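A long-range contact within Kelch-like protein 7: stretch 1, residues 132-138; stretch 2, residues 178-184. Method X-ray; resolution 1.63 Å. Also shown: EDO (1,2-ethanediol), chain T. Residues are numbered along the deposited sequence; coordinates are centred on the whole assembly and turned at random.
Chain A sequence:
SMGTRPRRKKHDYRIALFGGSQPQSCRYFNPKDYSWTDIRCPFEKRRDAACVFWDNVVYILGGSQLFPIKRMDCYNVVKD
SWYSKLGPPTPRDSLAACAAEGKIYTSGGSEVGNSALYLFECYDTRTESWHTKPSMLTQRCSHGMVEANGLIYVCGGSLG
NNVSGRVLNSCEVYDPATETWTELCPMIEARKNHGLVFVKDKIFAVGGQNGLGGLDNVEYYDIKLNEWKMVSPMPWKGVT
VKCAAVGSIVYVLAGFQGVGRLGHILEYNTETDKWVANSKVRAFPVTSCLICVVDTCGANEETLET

Stretch 1 132-138: TKPSMLT
Stretch 2 (178-184) TETWTEL

Two polar clasps fix this contact. At one end Lys133 NZ donates to Glu179 OE2 at 2.8 Å, a salt bridge that Lys133 reaches by folding its chain m, m, m, t, while Glu179 (m, t, chi3 -11°) extends from a left-handed backbone, phi/psi 49/42. In the middle Trp181 NE1 donates to Pro134 O at 2.8 Å, with an N-H...O angle of 151°, so the indole edge meets the Pro134 carbonyl with a well-directed bond.

The segments run nearly parallel, 14° apart, with Pro134 CA 6.6 Å from Glu179 CA and Met136 CA 6.4 Å from Trp181 CA. Stretch 1 begins as strand and runs on extended through Pro134 -53/137, Ser135 -72/152 and Met136 -59/156 before Leu137 turns to -69/-33; Trp181 to Glu183 stay beta.

Trp181 (chi1 -71°, chi2 98°) points toward stretch 1 and is the hub. Met136 (m, t, m) lays CA over the five-membered ring of Trp181, 3.8 Å from that ring's centroid and 8° off the normal, and CG 3.6 Å from Trp181 CZ2. Leu137 (m, t) sets CG 3.9 Å from Trp181 CB. Alternation turns Thr180 and Thr182 away. Farther out, one water accepts from Thr138 OG1 and donates to Glu183 OE1, both at 2.6 Å, bridging the stretches.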

# COMPACT_ATOMS: atom_id res chain seq x y z
N THR A 132 -14.12 2.15 15.68
CA THR A 132 -14.30 3.21 14.71
C THR A 132 -13.59 4.46 15.21
O THR A 132 -13.73 4.83 16.37
CB THR A 132 -15.78 3.49 14.44
OG1 THR A 132 -16.40 2.27 14.02
CG2 THR A 132 -15.96 4.54 13.35
N LYS A 133 -12.83 5.09 14.33
CA LYS A 133 -12.07 6.29 14.66
C LYS A 133 -12.56 7.45 13.81
O LYS A 133 -13.34 7.25 12.86
CB LYS A 133 -10.56 6.09 14.42
CG LYS A 133 -9.94 4.89 15.12
CD LYS A 133 -10.29 4.73 16.58
CE LYS A 133 -9.70 5.76 17.46
NZ LYS A 133 -9.61 5.24 18.93
N PRO A 134 -12.11 8.69 14.14
CA PRO A 134 -12.55 9.84 13.35
C PRO A 134 -12.31 9.66 11.86
O PRO A 134 -11.25 9.19 11.43
CB PRO A 134 -11.73 10.99 13.93
CG PRO A 134 -11.65 10.65 15.35
CD PRO A 134 -11.36 9.15 15.33
N SER A 135 -13.30 10.04 11.09
CA SER A 135 -13.27 9.87 9.65
C SER A 135 -12.29 10.82 8.97
O SER A 135 -12.06 11.95 9.45
CB SER A 135 -14.65 10.14 9.08
OG SER A 135 -15.54 9.08 9.43
N MET A 136 -11.76 10.40 7.83
CA MET A 136 -10.96 11.30 6.99
C MET A 136 -11.76 12.52 6.58
O MET A 136 -13.00 12.50 6.52
CB MET A 136 -10.45 10.60 5.72
CG MET A 136 -9.53 9.46 5.97
SD MET A 136 -8.92 8.64 4.49
CE MET A 136 -10.45 7.97 3.76
N LEU A 137 -11.02 13.57 6.27
CA LEU A 137 -11.60 14.84 5.78
C LEU A 137 -12.20 14.69 4.36
O LEU A 137 -13.19 15.36 4.03
CB LEU A 137 -10.54 15.94 5.80
CG LEU A 137 -10.02 16.31 7.22
CD1 LEU A 137 -8.80 17.19 7.15
CD2 LEU A 137 -11.10 17.02 8.02
N THR A 138 -11.58 13.84 3.53
CA THR A 138 -12.04 13.57 2.15
C THR A 138 -12.15 12.07 1.95
O THR A 138 -11.22 11.32 2.27
CB THR A 138 -11.05 14.12 1.12
OG1 THR A 138 -10.87 15.55 1.32
CG2 THR A 138 -11.52 13.82 -0.32
N THR A 178 -3.96 12.73 19.15
CA THR A 178 -4.99 13.80 19.16
C THR A 178 -6.32 13.33 18.57
O THR A 178 -7.32 14.02 18.67
CB THR A 178 -4.55 15.02 18.36
OG1 THR A 178 -4.45 14.67 16.98
CG2 THR A 178 -3.22 15.63 18.88
N GLU A 179 -6.28 12.17 17.89
CA GLU A 179 -7.41 11.64 17.11
C GLU A 179 -7.98 12.69 16.16
O GLU A 179 -9.21 12.80 15.96
CB GLU A 179 -8.48 11.01 18.02
CG GLU A 179 -7.93 9.80 18.78
CD GLU A 179 -8.99 8.82 19.30
OE1 GLU A 179 -10.19 9.15 19.27
OE2 GLU A 179 -8.58 7.72 19.75
N THR A 180 -7.07 13.43 15.54
CA THR A 180 -7.44 14.47 14.59
C THR A 180 -6.79 14.26 13.22
O THR A 180 -5.60 13.93 13.15
CB THR A 180 -6.99 15.83 15.10
OG1 THR A 180 -7.44 16.03 16.47
CG2 THR A 180 -7.51 16.95 14.18
N TRP A 181 -7.57 14.49 12.16
CA TRP A 181 -7.07 14.62 10.79
C TRP A 181 -6.75 16.07 10.47
O TRP A 181 -7.56 16.99 10.78
CB TRP A 181 -8.10 14.07 9.77
CG TRP A 181 -8.25 12.55 9.79
CD1 TRP A 181 -9.21 11.84 10.43
CD2 TRP A 181 -7.46 11.60 9.08
NE1 TRP A 181 -9.07 10.51 10.18
CE2 TRP A 181 -7.98 10.32 9.38
CE3 TRP A 181 -6.31 11.69 8.24
CZ2 TRP A 181 -7.42 9.13 8.86
CZ3 TRP A 181 -5.76 10.52 7.73
CH2 TRP A 181 -6.33 9.25 8.04
N THR A 182 -5.59 16.29 9.87
CA THR A 182 -5.14 17.61 9.42
C THR A 182 -4.83 17.59 7.92
O THR A 182 -4.07 16.71 7.44
CB THR A 182 -3.91 18.04 10.19
OG1 THR A 182 -4.25 18.11 11.58
CG2 THR A 182 -3.41 19.44 9.70
N GLU A 183 -5.39 18.56 7.19
CA GLU A 183 -5.11 18.74 5.77
C GLU A 183 -3.66 19.24 5.60
O GLU A 183 -3.23 20.20 6.27
CB GLU A 183 -6.09 19.74 5.13
CG GLU A 183 -6.10 19.67 3.60
CD GLU A 183 -6.82 18.40 3.05
OE1 GLU A 183 -7.71 17.87 3.73
OE2 GLU A 183 -6.50 17.95 1.93
N LEU A 184 -2.92 18.57 4.73
CA LEU A 184 -1.57 18.93 4.41
C LEU A 184 -1.48 19.53 2.99
O LEU A 184 -2.49 19.62 2.24
CB LEU A 184 -0.67 17.71 4.54
CG LEU A 184 -0.60 17.14 5.99
CD1 LEU A 184 0.31 15.90 5.97
CD2 LEU A 184 -0.08 18.19 7.04
C1 EDO T . -17.42 13.62 7.33
O1 EDO T . -18.29 12.88 8.20
C2 EDO T . -15.96 13.23 7.57
O2 EDO T . -15.08 14.11 6.86
O HOH W 1 -8.57 15.73 2.62